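Local coordinates for protein 2-dehydropantoate 2-reductase (Enterococcus faecium, PDB 3WFI) that reduces 2-keto acids with NADH as a D-mandelate dehydrogenase, a member of the ketopantoate reductase family, at residues N105-E110 / N278-R283; T220-F225 / L236-V241. All coordinates share one frame; numbering follows the deposited sequence.

Contact 1 (N105-E110 / N278-R283); sequences NGIGHE and NGAISR
Ala280 turns its methyl group to segment 105-110 and lies against the backbone there. Its CB sits 3.7 Å from the carbonyl O of Ile107. The CA of Gly108 is the next neighbour, 4.2 Å from the same Ala280 CB. Beside it the branch methyl CG2 of Ile107 stands 4.4 Å from Ala280 CB, a loose apolar contact. Ile107 is buried further by Ile184, Tyr185 and Ala188 of helix 180-191. Gly108 has a positive phi of 90°, and its CA lies against the Ala280 methyl. The two segments meet where the Rossmann-type nucleotide-binding domain and the helical C-terminal domain of the ketopantoate reductase fold come together. Asn105, at the start of the segment, binds NAD(+), absent from this chain, but takes no part in the contact with 278-283. One water joins the two sides. It donates to Gly108 O at 2.9 Å and accepts from Arg283 NH2 at 2.7 Å, lying in the guanidinium plane at its edge. One face of that guanidinium lies, offset toward its rim, over Gly279 O and Ala280 CA of its own helix. Arg283 NH2 also donates to Asp275 O. A second polar link lies nearby, a salt bridge from Glu110 OE2 to Lys284 NZ.

Contact 2 (T220-F225 / L236-V241); sequences TIVNEF and LDVPEV
Val222 and Val238 run alongside each other, pointing opposite ways, with their CG1 methyls 4.1 Å apart. Val241 meets Val222 at a slant instead. There the two CG1 atoms approach to 3.7 Å, the closest pair between the segments. Val222 CG1 therefore touches both valines of the second helix, which are three residues apart on one face. All three valines place CG1 opposite the backbone N, with chi1 near 170°, and in each it is this branch that makes the contact. Asn223 lies across Val238 at about a right angle. Its amide group packs on Val238 CG1, with Asn223 ND2 3.9 Å away. This is a van der Waals contact with a methyl; the hydrogen bond of Asn223 ND2 goes to Ala219 O in its own helix. Asp237 is the N-cap of helix 238-246. Its OD1 accepts from Glu240 N at 3.2 Å, and the N-H reaches it from above the carboxylate plane. Asp237 N donates to Tyr182 OH. Leu236 and Val241 also reach helix 180-191, at Tyr182 and Cys189. The arrangement is an apolar helix-helix contact between successive helices of the C-terminal domain, with an Asp N-cap starting the second helix.

Overall arrangement
Contact 1 is buried, its centre about 10 Å from the centre of the chain. Contact 2, only partly buried, has its centre about 21 Å from it. Their centres are about 15 Å apart, and in the sequence both segments of contact 2 fall between the two segments of contact 1. Contact 1 joins the two domains, with a small apolar patch and a water bridge. Contact 2 stays within the C-terminal domain and relies on valine methyls. Phe225 connects them: its CE2 lies 3.5 Å from Ile281 CG1, which brings helix 214-231 against helix 278-288. Helix 180-191 also packs against both contacts. NAD(+) binding concerns contact 1, through Asn105, whereas contact 2 lies away from the known sites.

Contact 1 (N105-E110 / N278-R283)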
# COMPACT_ATOMS: atom_id res chain seq x y z
N ASN B 105 -7.60 15.02 20.15
CA ASN B 105 -8.29 13.79 19.82
C ASN B 105 -7.45 13.00 18.82
O ASN B 105 -7.65 13.10 17.61
CB ASN B 105 -9.70 14.10 19.27
CG ASN B 105 -10.54 14.90 20.26
OD1 ASN B 105 -10.20 15.01 21.45
ND2 ASN B 105 -11.64 15.47 19.78
N GLY B 106 -6.51 12.22 19.35
CA GLY B 106 -5.66 11.36 18.52
C GLY B 106 -4.95 10.26 19.31
O GLY B 106 -4.86 10.33 20.53
N ILE B 107 -4.45 9.26 18.59
CA ILE B 107 -3.76 8.12 19.18
C ILE B 107 -2.24 8.26 19.13
O ILE B 107 -1.68 8.74 18.16
CB ILE B 107 -4.21 6.80 18.50
CG1 ILE B 107 -3.93 5.60 19.40
CG2 ILE B 107 -3.59 6.61 17.11
CD1 ILE B 107 -4.99 5.45 20.46
N GLY B 108 -1.57 7.85 20.20
CA GLY B 108 -0.11 7.85 20.23
C GLY B 108 0.54 9.13 20.75
O GLY B 108 1.76 9.18 20.87
N HIS B 109 -0.26 10.14 21.10
CA HIS B 109 0.30 11.37 21.66
C HIS B 109 1.01 11.12 22.97
O HIS B 109 2.03 11.72 23.25
CB HIS B 109 -0.76 12.44 21.87
CG HIS B 109 -1.45 12.86 20.62
ND1 HIS B 109 -2.76 13.27 20.60
CD2 HIS B 109 -1.02 12.90 19.33
CE1 HIS B 109 -3.10 13.58 19.36
NE2 HIS B 109 -2.07 13.36 18.57
N GLU B 110 0.46 10.20 23.77
CA GLU B 110 1.04 9.80 25.04
C GLU B 110 2.51 9.37 24.92
O GLU B 110 3.30 9.59 25.84
CB GLU B 110 0.18 8.71 25.74
CG GLU B 110 0.17 7.29 25.16
CD GLU B 110 -0.70 7.13 23.92
OE1 GLU B 110 -1.28 8.11 23.45
OE2 GLU B 110 -0.79 6.00 23.39
N ASN B 278 -1.54 6.04 11.32
CA ASN B 278 -0.96 4.71 11.09
C ASN B 278 0.48 4.62 11.60
O ASN B 278 0.92 3.57 12.05
CB ASN B 278 -1.07 4.32 9.61
CG ASN B 278 -2.52 4.22 9.16
OD1 ASN B 278 -3.10 3.14 9.15
ND2 ASN B 278 -3.13 5.36 8.84
N GLY B 279 1.22 5.72 11.48
CA GLY B 279 2.62 5.78 11.93
C GLY B 279 2.77 5.54 13.41
O GLY B 279 3.74 4.94 13.86
N ALA B 280 1.79 6.01 14.18
CA ALA B 280 1.81 5.86 15.63
C ALA B 280 1.65 4.39 15.98
O ALA B 280 2.32 3.88 16.87
CB ALA B 280 0.69 6.70 16.26
N ILE B 281 0.79 3.70 15.23
CA ILE B 281 0.62 2.25 15.40
C ILE B 281 1.89 1.50 14.97
O ILE B 281 2.29 0.53 15.64
CB ILE B 281 -0.63 1.75 14.64
CG1 ILE B 281 -1.90 2.40 15.21
CG2 ILE B 281 -0.74 0.23 14.67
CD1 ILE B 281 -2.05 2.29 16.72
N SER B 282 2.52 1.94 13.88
CA SER B 282 3.81 1.34 13.46
C SER B 282 4.87 1.48 14.55
O SER B 282 5.56 0.52 14.86
CB SER B 282 4.31 1.98 12.18
OG SER B 282 3.43 1.70 11.09
N ARG B 283 4.97 2.67 15.14
CA ARG B 283 5.95 2.91 16.21
C ARG B 283 5.72 2.04 17.45
O ARG B 283 6.66 1.43 17.96
CB ARG B 283 5.98 4.40 16.57
CG ARG B 283 6.77 5.21 15.55
CD ARG B 283 7.03 6.64 16.01
NE ARG B 283 5.82 7.41 16.30
CZ ARG B 283 4.99 7.92 15.38
NH1 ARG B 283 5.21 7.73 14.08
NH2 ARG B 283 3.94 8.63 15.78
O HOH W 1 3.22 8.83 18.34

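Contact 2 (T220-F225 / L236-V241)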
# COMPACT_ATOMS: atom_id res chain seq x y z
N THR B 220 -7.89 -5.83 8.14
CA THR B 220 -6.48 -6.08 8.44
C THR B 220 -5.90 -4.93 9.26
O THR B 220 -5.18 -5.17 10.24
CB THR B 220 -5.67 -6.28 7.14
OG1 THR B 220 -6.24 -7.36 6.39
CG2 THR B 220 -4.23 -6.62 7.43
N ILE B 221 -6.19 -3.70 8.86
CA ILE B 221 -5.66 -2.53 9.57
C ILE B 221 -6.21 -2.46 11.00
O ILE B 221 -5.45 -2.25 11.95
CB ILE B 221 -5.94 -1.21 8.81
CG1 ILE B 221 -5.09 -1.16 7.55
CG2 ILE B 221 -5.63 0.00 9.69
CD1 ILE B 221 -5.62 -0.20 6.50
N VAL B 222 -7.51 -2.68 11.16
CA VAL B 222 -8.13 -2.61 12.48
C VAL B 222 -7.52 -3.66 13.41
O VAL B 222 -7.30 -3.41 14.60
CB VAL B 222 -9.66 -2.75 12.41
CG1 VAL B 222 -10.26 -2.92 13.79
CG2 VAL B 222 -10.27 -1.54 11.73
N ASN B 223 -7.21 -4.84 12.87
CA ASN B 223 -6.57 -5.87 13.68
C ASN B 223 -5.19 -5.48 14.16
O ASN B 223 -4.81 -5.83 15.27
CB ASN B 223 -6.54 -7.21 12.95
CG ASN B 223 -7.76 -8.02 13.25
OD1 ASN B 223 -7.88 -8.60 14.34
ND2 ASN B 223 -8.67 -8.09 12.31
N GLU B 224 -4.46 -4.74 13.35
CA GLU B 224 -3.17 -4.21 13.77
C GLU B 224 -3.34 -3.21 14.92
O GLU B 224 -2.65 -3.31 15.94
CB GLU B 224 -2.41 -3.58 12.58
CG GLU B 224 -2.03 -4.58 11.51
CD GLU B 224 -1.20 -3.99 10.38
OE1 GLU B 224 -0.91 -2.77 10.41
OE2 GLU B 224 -0.87 -4.74 9.44
N PHE B 225 -4.24 -2.25 14.75
CA PHE B 225 -4.59 -1.31 15.84
C PHE B 225 -4.95 -2.06 17.13
O PHE B 225 -4.50 -1.71 18.23
CB PHE B 225 -5.78 -0.42 15.42
CG PHE B 225 -5.40 0.81 14.63
CD1 PHE B 225 -4.94 0.71 13.32
CD2 PHE B 225 -5.54 2.09 15.19
CE1 PHE B 225 -4.62 1.85 12.59
CE2 PHE B 225 -5.22 3.23 14.46
CZ PHE B 225 -4.77 3.10 13.16
N LEU B 236 -10.25 -3.95 22.12
CA LEU B 236 -11.25 -3.50 21.15
C LEU B 236 -12.17 -4.62 20.71
O LEU B 236 -11.74 -5.75 20.53
CB LEU B 236 -10.58 -2.90 19.91
CG LEU B 236 -9.71 -1.65 20.13
CD1 LEU B 236 -9.08 -1.21 18.81
CD2 LEU B 236 -10.53 -0.53 20.73
N ASP B 237 -13.45 -4.31 20.57
CA ASP B 237 -14.40 -5.19 19.90
C ASP B 237 -14.16 -5.05 18.40
O ASP B 237 -14.72 -4.18 17.75
CB ASP B 237 -15.83 -4.78 20.29
CG ASP B 237 -16.91 -5.69 19.71
OD1 ASP B 237 -16.70 -6.34 18.66
OD2 ASP B 237 -17.99 -5.75 20.30
N VAL B 238 -13.31 -5.92 17.85
CA VAL B 238 -12.86 -5.76 16.47
C VAL B 238 -14.00 -5.76 15.45
O VAL B 238 -14.08 -4.86 14.61
CB VAL B 238 -11.73 -6.75 16.11
CG1 VAL B 238 -11.46 -6.75 14.61
CG2 VAL B 238 -10.47 -6.39 16.89
N PRO B 239 -14.92 -6.73 15.54
CA PRO B 239 -16.05 -6.68 14.59
C PRO B 239 -16.82 -5.36 14.64
O PRO B 239 -17.14 -4.79 13.59
CB PRO B 239 -16.92 -7.87 15.02
CG PRO B 239 -16.00 -8.81 15.70
CD PRO B 239 -14.96 -7.95 16.37
N GLU B 240 -17.11 -4.86 15.85
CA GLU B 240 -17.83 -3.59 15.97
C GLU B 240 -17.02 -2.46 15.38
O GLU B 240 -17.54 -1.65 14.60
CB GLU B 240 -18.19 -3.28 17.42
CG GLU B 240 -19.21 -2.16 17.58
CD GLU B 240 -18.65 -0.75 17.34
OE1 GLU B 240 -17.49 -0.45 17.74
OE2 GLU B 240 -19.39 0.08 16.76
N VAL B 241 -15.74 -2.41 15.71
CA VAL B 241 -14.89 -1.33 15.20
C VAL B 241 -14.81 -1.35 13.68
O VAL B 241 -14.92 -0.31 13.03
CB VAL B 241 -13.50 -1.32 15.86
CG1 VAL B 241 -12.57 -0.33 15.17
CG2 VAL B 241 -13.64 -0.99 17.33